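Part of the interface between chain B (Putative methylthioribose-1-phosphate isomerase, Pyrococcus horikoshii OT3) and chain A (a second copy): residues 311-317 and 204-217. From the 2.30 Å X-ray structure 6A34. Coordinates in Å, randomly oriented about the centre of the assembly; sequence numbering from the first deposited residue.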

ATOM      1  N   ARG B 311      10.091 -12.381   0.099  1.00 37.64           N
ATOM      2  CA  ARG B 311       8.988 -12.814  -0.709  1.00 39.58           C
ATOM      3  C   ARG B 311       7.734 -12.906   0.151  1.00 36.36           C
ATOM      4  O   ARG B 311       7.735 -13.497   1.211  1.00 41.51           O
ATOM      5  CB  ARG B 311       9.231 -14.148  -1.405  1.00 38.80           C
ATOM      6  CG  ARG B 311       8.189 -14.429  -2.479  1.00 42.99           C
ATOM      7  CD  ARG B 311       8.703 -15.467  -3.465  1.00 50.63           C
ATOM      8  NE  ARG B 311       9.939 -15.069  -4.155  1.00 47.00           N
ATOM      9  CZ  ARG B 311       9.976 -14.446  -5.326  1.00 46.48           C
ATOM     10  NH1 ARG B 311       8.856 -14.351  -6.027  1.00 47.06           N
ATOM     11  NH2 ARG B 311      11.101 -13.885  -5.758  1.00 36.85           N
ATOM     12  N   ILE B 312       6.661 -12.310  -0.348  1.00 36.37           N
ATOM     13  CA  ILE B 312       5.438 -12.177   0.427  1.00 38.05           C
ATOM     14  C   ILE B 312       4.285 -12.872  -0.296  1.00 37.24           C
ATOM     15  O   ILE B 312       3.342 -13.219   0.351  1.00 41.13           O
ATOM     16  CB  ILE B 312       5.122 -10.693   0.755  1.00 43.63           C
ATOM     17  CG1 ILE B 312       5.073  -9.778  -0.472  1.00 45.12           C
ATOM     18  CG2 ILE B 312       6.126 -10.136   1.756  1.00 41.64           C
ATOM     19  CD1 ILE B 312       3.727  -9.652  -1.127  1.00 54.35           C
ATOM     20  N   ALA B 313       4.352 -13.045  -1.629  1.00 42.56           N
ATOM     21  CA  ALA B 313       3.244 -13.601  -2.417  1.00 36.19           C
ATOM     22  C   ALA B 313       3.612 -14.954  -3.015  1.00 39.21           C
ATOM     23  O   ALA B 313       4.783 -15.297  -3.164  1.00 36.10           O
ATOM     24  CB  ALA B 313       2.852 -12.653  -3.512  1.00 40.56           C
ATOM     25  N   PRO B 314       2.593 -15.761  -3.388  1.00 36.29           N
ATOM     26  CA  PRO B 314       2.800 -16.897  -4.278  1.00 35.17           C
ATOM     27  C   PRO B 314       3.042 -16.362  -5.689  1.00 35.90           C
ATOM     28  O   PRO B 314       2.792 -15.186  -5.938  1.00 31.42           O
ATOM     29  CB  PRO B 314       1.463 -17.654  -4.236  1.00 35.73           C
ATOM     30  CG  PRO B 314       0.445 -16.568  -3.917  1.00 37.07           C
ATOM     31  CD  PRO B 314       1.182 -15.585  -3.026  1.00 34.97           C
ATOM     32  N   ASP B 315       3.409 -17.252  -6.606  1.00 38.71           N
ATOM     33  CA  ASP B 315       3.593 -16.902  -8.007  1.00 44.96           C
ATOM     34  C   ASP B 315       2.205 -16.766  -8.638  1.00 43.05           C
ATOM     35  O   ASP B 315       1.595 -17.745  -8.996  1.00 48.10           O
ATOM     36  CB  ASP B 315       4.526 -17.889  -8.721  1.00 49.17           C
ATOM     37  CG  ASP B 315       5.995 -17.727  -8.323  1.00 59.87           C
ATOM     38  OD1 ASP B 315       6.334 -16.727  -7.592  1.00 52.92           O
ATOM     39  OD2 ASP B 315       6.812 -18.578  -8.759  1.00 68.00           O
ATOM     40  N   VAL B 316       1.740 -15.514  -8.761  1.00 38.58           N
ATOM     41  CA  VAL B 316       0.460 -15.191  -9.373  1.00 35.06           C
ATOM     42  C   VAL B 316       0.694 -14.013 -10.300  1.00 31.91           C
ATOM     43  O   VAL B 316       1.675 -13.279 -10.176  1.00 27.86           O
ATOM     44  CB  VAL B 316      -0.613 -14.839  -8.319  1.00 37.68           C
ATOM     45  CG1 VAL B 316      -0.984 -16.051  -7.496  1.00 39.39           C
ATOM     46  CG2 VAL B 316      -0.169 -13.683  -7.421  1.00 35.00           C
ATOM     47  N   PRO B 317      -0.205 -13.768 -11.262  1.00 31.09           N
ATOM     48  CA  PRO B 317      -0.036 -12.597 -12.121  1.00 32.48           C
ATOM     49  C   PRO B 317      -0.107 -11.316 -11.258  1.00 34.89           C
ATOM     50  O   PRO B 317      -0.752 -11.288 -10.195  1.00 33.83           O
ATOM     51  CB  PRO B 317      -1.156 -12.770 -13.158  1.00 34.22           C
ATOM     52  CG  PRO B 317      -1.530 -14.257 -13.072  1.00 34.32           C
ATOM     53  CD  PRO B 317      -1.375 -14.588 -11.598  1.00 34.27           C
TER
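Chain A, residues 204-217: VLQGARLSAWEYSY

Chain A meets a segment of chain B without regular secondary structure, turned at Ile B312 (phi/psi -121/-24) and extended from Ala B313 on, with a helix, residues 206 to 217, entered through Leu A205 at the N-cap position. The two stretches run in the same general sense: Ile B312 lies near Leu A205 and Ala A208, Pro B314 near Ala A212 and Trp A213, and Val B316 near Ala A212 and Ser A216. No hydrogen bond crosses between them, so the fit rests on packing, with 381 Å² buried in all.

The helix offers a stripe of small residues, Ala A208, Ala A212 and Ser A216, spaced four apart and all with CA-to-CB pointing toward chain B. Their short side chains let the segment come close: the CA atoms of Ala B313 and Ala A208 are 5.1 Å apart, and their CB atoms 4.3 Å. A wider pi-type turn at 207-211 falls within this stretch of the helix, where Ser A211 N bonds to Gln A206 O and Ala A212 N to Gly A207 O. The carbonyl oxygen of Ala A208 accepts no backbone hydrogen bond from within this stretch. Pro B314 CD packs 3.1 Å from Ala A208 O, a close contact and no hydrogen bond.

Ile B312 gives the largest covered area. Its CB leaves sideways, yet with chi1 p and chi2 near 90° the side chain still reaches the helix start: CD1 lies 3.5 Å from Ala A208 CB, while CG2 is 4.3 Å from Leu A205 CD1. Leu A205, with phi and psi both positive, points toward chain B in an m, t rotamer that carries CD1 to this contact.

Pro B314 has no free rotamer; its ring, C-gamma endo, sets CG 4.0 Å from Ala A212 CB and 4.2 Å from Trp A213 CB. The indole, chi1 t, meets Pro B314 CB at its edge, near the ring plane, so this is no face-on stack. Val B316, chi1 m, straddles the next part of the stripe: CG2 is 4.2 Å from Ala A212 CB and CG1 is 3.8 Å from Ser A216 OG.

Arg A209 contributes its near end only. Its CA is 3.8 Å from Ile B312 O, while the long side chain folds back to its own chain, where NH2 donates to Val A204 O at 2.9 Å. Asp B315 points away, and its OD1 makes a long salt bridge of 3.8 Å with Arg B311 NH1. The rule is plain: alternate residues of chain B, Ile B312, Pro B314 and Val B316, supply most of its buried area, and they meet a stripe of small residues flanked by parts of Leu A205, Arg A209 and Trp A213.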

ATOM      1  N   VAL A 204      -0.508  -5.684   6.777  1.00 33.06           N
ATOM      2  CA  VAL A 204      -0.414  -7.090   7.190  1.00 33.79           C
ATOM      3  C   VAL A 204      -0.287  -8.012   5.955  1.00 31.82           C
ATOM      4  O   VAL A 204       0.213  -9.097   6.091  1.00 36.88           O
ATOM      5  CB  VAL A 204      -1.580  -7.465   8.146  1.00 36.42           C
ATOM      6  CG1 VAL A 204      -1.561  -8.931   8.555  1.00 33.76           C
ATOM      7  CG2 VAL A 204      -1.574  -6.619   9.414  1.00 34.94           C
ATOM      8  N   LEU A 205      -0.740  -7.565   4.778  1.00 29.75           N
ATOM      9  CA  LEU A 205      -0.542  -8.204   3.433  1.00 34.80           C
ATOM     10  C   LEU A 205      -1.341  -9.500   3.262  1.00 32.52           C
ATOM     11  O   LEU A 205      -0.923 -10.412   2.536  1.00 31.67           O
ATOM     12  CB  LEU A 205       0.950  -8.443   3.143  1.00 35.47           C
ATOM     13  CG  LEU A 205       1.754  -7.160   2.940  1.00 33.62           C
ATOM     14  CD1 LEU A 205       3.222  -7.409   3.239  1.00 35.99           C
ATOM     15  CD2 LEU A 205       1.574  -6.596   1.529  1.00 32.34           C
ATOM     16  N   GLN A 206      -2.535  -9.529   3.845  1.00 30.65           N
ATOM     17  CA  GLN A 206      -3.400 -10.693   3.769  1.00 33.73           C
ATOM     18  C   GLN A 206      -3.938 -10.864   2.355  1.00 31.14           C
ATOM     19  O   GLN A 206      -4.291 -11.968   2.005  1.00 31.70           O
ATOM     20  CB  GLN A 206      -4.515 -10.623   4.816  1.00 36.58           C
ATOM     21  CG  GLN A 206      -3.951 -10.713   6.229  1.00 39.26           C
ATOM     22  CD  GLN A 206      -4.979 -10.988   7.296  1.00 42.94           C
ATOM     23  OE1 GLN A 206      -6.117 -10.522   7.238  1.00 54.38           O
ATOM     24  NE2 GLN A 206      -4.571 -11.743   8.297  1.00 39.25           N
ATOM     25  N   GLY A 207      -3.976  -9.792   1.554  1.00 30.81           N
ATOM     26  CA  GLY A 207      -4.324  -9.922   0.135  1.00 31.38           C
ATOM     27  C   GLY A 207      -3.310 -10.778  -0.618  1.00 31.37           C
ATOM     28  O   GLY A 207      -3.661 -11.695  -1.360  1.00 29.48           O
ATOM     29  N   ALA A 208      -2.039 -10.467  -0.416  1.00 29.55           N
ATOM     30  CA  ALA A 208      -0.949 -11.072  -1.172  1.00 33.99           C
ATOM     31  C   ALA A 208      -0.690 -12.499  -0.658  1.00 34.49           C
ATOM     32  O   ALA A 208      -0.476 -13.427  -1.456  1.00 33.03           O
ATOM     33  CB  ALA A 208       0.281 -10.203  -1.037  1.00 32.49           C
ATOM     34  N   ARG A 209      -0.721 -12.643   0.673  1.00 35.34           N
ATOM     35  CA  ARG A 209      -0.227 -13.799   1.389  1.00 37.22           C
ATOM     36  C   ARG A 209      -1.289 -14.905   1.425  1.00 38.00           C
ATOM     37  O   ARG A 209      -0.977 -16.111   1.361  1.00 40.27           O
ATOM     38  CB  ARG A 209       0.207 -13.355   2.784  1.00 43.67           C
ATOM     39  CG  ARG A 209       1.261 -14.248   3.420  1.00 56.65           C
ATOM     40  CD  ARG A 209       2.019 -13.648   4.595  1.00 58.92           C
ATOM     41  NE  ARG A 209       1.245 -12.637   5.279  1.00 53.10           N
ATOM     42  CZ  ARG A 209       0.388 -12.884   6.269  1.00 58.46           C
ATOM     43  NH1 ARG A 209       0.302 -14.107   6.781  1.00 50.37           N
ATOM     44  NH2 ARG A 209      -0.384 -11.904   6.728  1.00 50.07           N
ATOM     45  N   LEU A 210      -2.547 -14.491   1.520  1.00 34.00           N
ATOM     46  CA  LEU A 210      -3.657 -15.383   1.812  1.00 35.29           C
ATOM     47  C   LEU A 210      -4.631 -15.401   0.625  1.00 33.56           C
ATOM     48  O   LEU A 210      -4.790 -16.462   0.003  1.00 36.32           O
ATOM     49  CB  LEU A 210      -4.321 -14.955   3.122  1.00 33.29           C
ATOM     50  CG  LEU A 210      -3.400 -15.019   4.335  1.00 32.96           C
ATOM     51  CD1 LEU A 210      -4.137 -14.649   5.603  1.00 34.45           C
ATOM     52  CD2 LEU A 210      -2.792 -16.391   4.477  1.00 34.45           C
ATOM     53  N   SER A 211      -5.217 -14.248   0.263  1.00 31.01           N
ATOM     54  CA  SER A 211      -6.202 -14.241  -0.808  1.00 29.57           C
ATOM     55  C   SER A 211      -5.548 -14.756  -2.106  1.00 32.52           C
ATOM     56  O   SER A 211      -6.142 -15.590  -2.838  1.00 30.09           O
ATOM     57  CB  SER A 211      -6.846 -12.876  -0.986  1.00 28.44           C
ATOM     58  OG  SER A 211      -7.750 -12.577   0.070  1.00 27.34           O
ATOM     59  N   ALA A 212      -4.338 -14.258  -2.425  1.00 31.00           N
ATOM     60  CA  ALA A 212      -3.727 -14.567  -3.732  1.00 32.25           C
ATOM     61  C   ALA A 212      -3.522 -16.103  -3.836  1.00 34.59           C
ATOM     62  O   ALA A 212      -3.741 -16.717  -4.886  1.00 32.25           O
ATOM     63  CB  ALA A 212      -2.455 -13.766  -3.929  1.00 28.82           C
ATOM     64  N   TRP A 213      -3.155 -16.715  -2.705  1.00 31.05           N
ATOM     65  CA  TRP A 213      -2.910 -18.114  -2.589  1.00 33.50           C
ATOM     66  C   TRP A 213      -4.202 -18.927  -2.781  1.00 33.46           C
ATOM     67  O   TRP A 213      -4.260 -19.737  -3.682  1.00 34.98           O
ATOM     68  CB  TRP A 213      -2.236 -18.418  -1.252  1.00 35.69           C
ATOM     69  CG  TRP A 213      -1.933 -19.870  -1.157  1.00 35.00           C
ATOM     70  CD1 TRP A 213      -0.842 -20.499  -1.668  1.00 35.54           C
ATOM     71  CD2 TRP A 213      -2.796 -20.895  -0.639  1.00 36.34           C
ATOM     72  NE1 TRP A 213      -0.961 -21.845  -1.484  1.00 37.55           N
ATOM     73  CE2 TRP A 213      -2.134 -22.125  -0.842  1.00 37.01           C
ATOM     74  CE3 TRP A 213      -4.049 -20.900  -0.017  1.00 39.12           C
ATOM     75  CZ2 TRP A 213      -2.683 -23.349  -0.454  1.00 36.25           C
ATOM     76  CZ3 TRP A 213      -4.584 -22.110   0.390  1.00 41.12           C
ATOM     77  CH2 TRP A 213      -3.913 -23.316   0.165  1.00 37.57           C
ATOM     78  N   GLU A 214      -5.234 -18.696  -1.963  1.00 32.23           N
ATOM     79  CA  GLU A 214      -6.442 -19.548  -2.019  1.00 32.13           C
ATOM     80  C   GLU A 214      -7.187 -19.376  -3.345  1.00 34.72           C
ATOM     81  O   GLU A 214      -7.742 -20.345  -3.828  1.00 32.46           O
ATOM     82  CB  GLU A 214      -7.398 -19.353  -0.842  1.00 30.23           C
ATOM     83  CG  GLU A 214      -7.870 -17.928  -0.575  1.00 32.73           C
ATOM     84  CD  GLU A 214      -9.102 -17.922   0.322  1.00 31.82           C
ATOM     85  OE1 GLU A 214     -10.136 -18.437  -0.144  1.00 32.50           O
ATOM     86  OE2 GLU A 214      -9.009 -17.513   1.520  1.00 31.99           O
ATOM     87  N   TYR A 215      -7.238 -18.154  -3.910  1.00 35.60           N
ATOM     88  CA  TYR A 215      -8.038 -17.964  -5.109  1.00 34.39           C
ATOM     89  C   TYR A 215      -7.283 -18.568  -6.288  1.00 34.47           C
ATOM     90  O   TYR A 215      -7.899 -19.114  -7.232  1.00 36.20           O
ATOM     91  CB  TYR A 215      -8.419 -16.496  -5.334  1.00 34.07           C
ATOM     92  CG  TYR A 215      -9.335 -15.909  -4.285  1.00 31.83           C
ATOM     93  CD1 TYR A 215     -10.442 -16.610  -3.828  1.00 33.96           C
ATOM     94  CD2 TYR A 215      -9.087 -14.666  -3.719  1.00 29.60           C
ATOM     95  CE1 TYR A 215     -11.288 -16.087  -2.863  1.00 32.27           C
ATOM     96  CE2 TYR A 215      -9.926 -14.130  -2.757  1.00 30.97           C
ATOM     97  CZ  TYR A 215     -11.034 -14.840  -2.322  1.00 31.94           C
ATOM     98  OH  TYR A 215     -11.862 -14.344  -1.349  1.00 30.80           O
ATOM     99  N   SER A 216      -5.956 -18.461  -6.235  1.00 33.86           N
ATOM    100  CA  SER A 216      -5.122 -19.138  -7.206  1.00 38.96           C
ATOM    101  C   SER A 216      -5.268 -20.671  -7.076  1.00 36.95           C
ATOM    102  O   SER A 216      -5.516 -21.351  -8.045  1.00 38.14           O
ATOM    103  CB  SER A 216      -3.695 -18.702  -7.116  1.00 41.40           C
ATOM    104  OG  SER A 216      -3.027 -19.144  -8.278  1.00 46.59           O
ATOM    105  N   TYR A 217      -5.148 -21.203  -5.865  1.00 33.41           N
ATOM    106  CA  TYR A 217      -5.333 -22.614  -5.618  1.00 34.72           C
ATOM    107  C   TYR A 217      -6.581 -23.147  -6.326  1.00 33.73           C
ATOM    108  O   TYR A 217      -6.539 -24.236  -6.900  1.00 35.65           O
ATOM    109  CB  TYR A 217      -5.433 -22.901  -4.121  1.00 36.71           C
ATOM    110  CG  TYR A 217      -5.305 -24.360  -3.758  1.00 38.90           C
ATOM    111  CD1 TYR A 217      -6.424 -25.167  -3.698  1.00 40.89           C
ATOM    112  CD2 TYR A 217      -4.081 -24.930  -3.451  1.00 40.59           C
ATOM    113  CE1 TYR A 217      -6.344 -26.499  -3.345  1.00 40.67           C
ATOM    114  CE2 TYR A 217      -3.980 -26.266  -3.093  1.00 46.58           C
ATOM    115  CZ  TYR A 217      -5.121 -27.060  -3.046  1.00 44.03           C
ATOM    116  OH  TYR A 217      -5.089 -28.381  -2.681  1.00 44.43           O
TER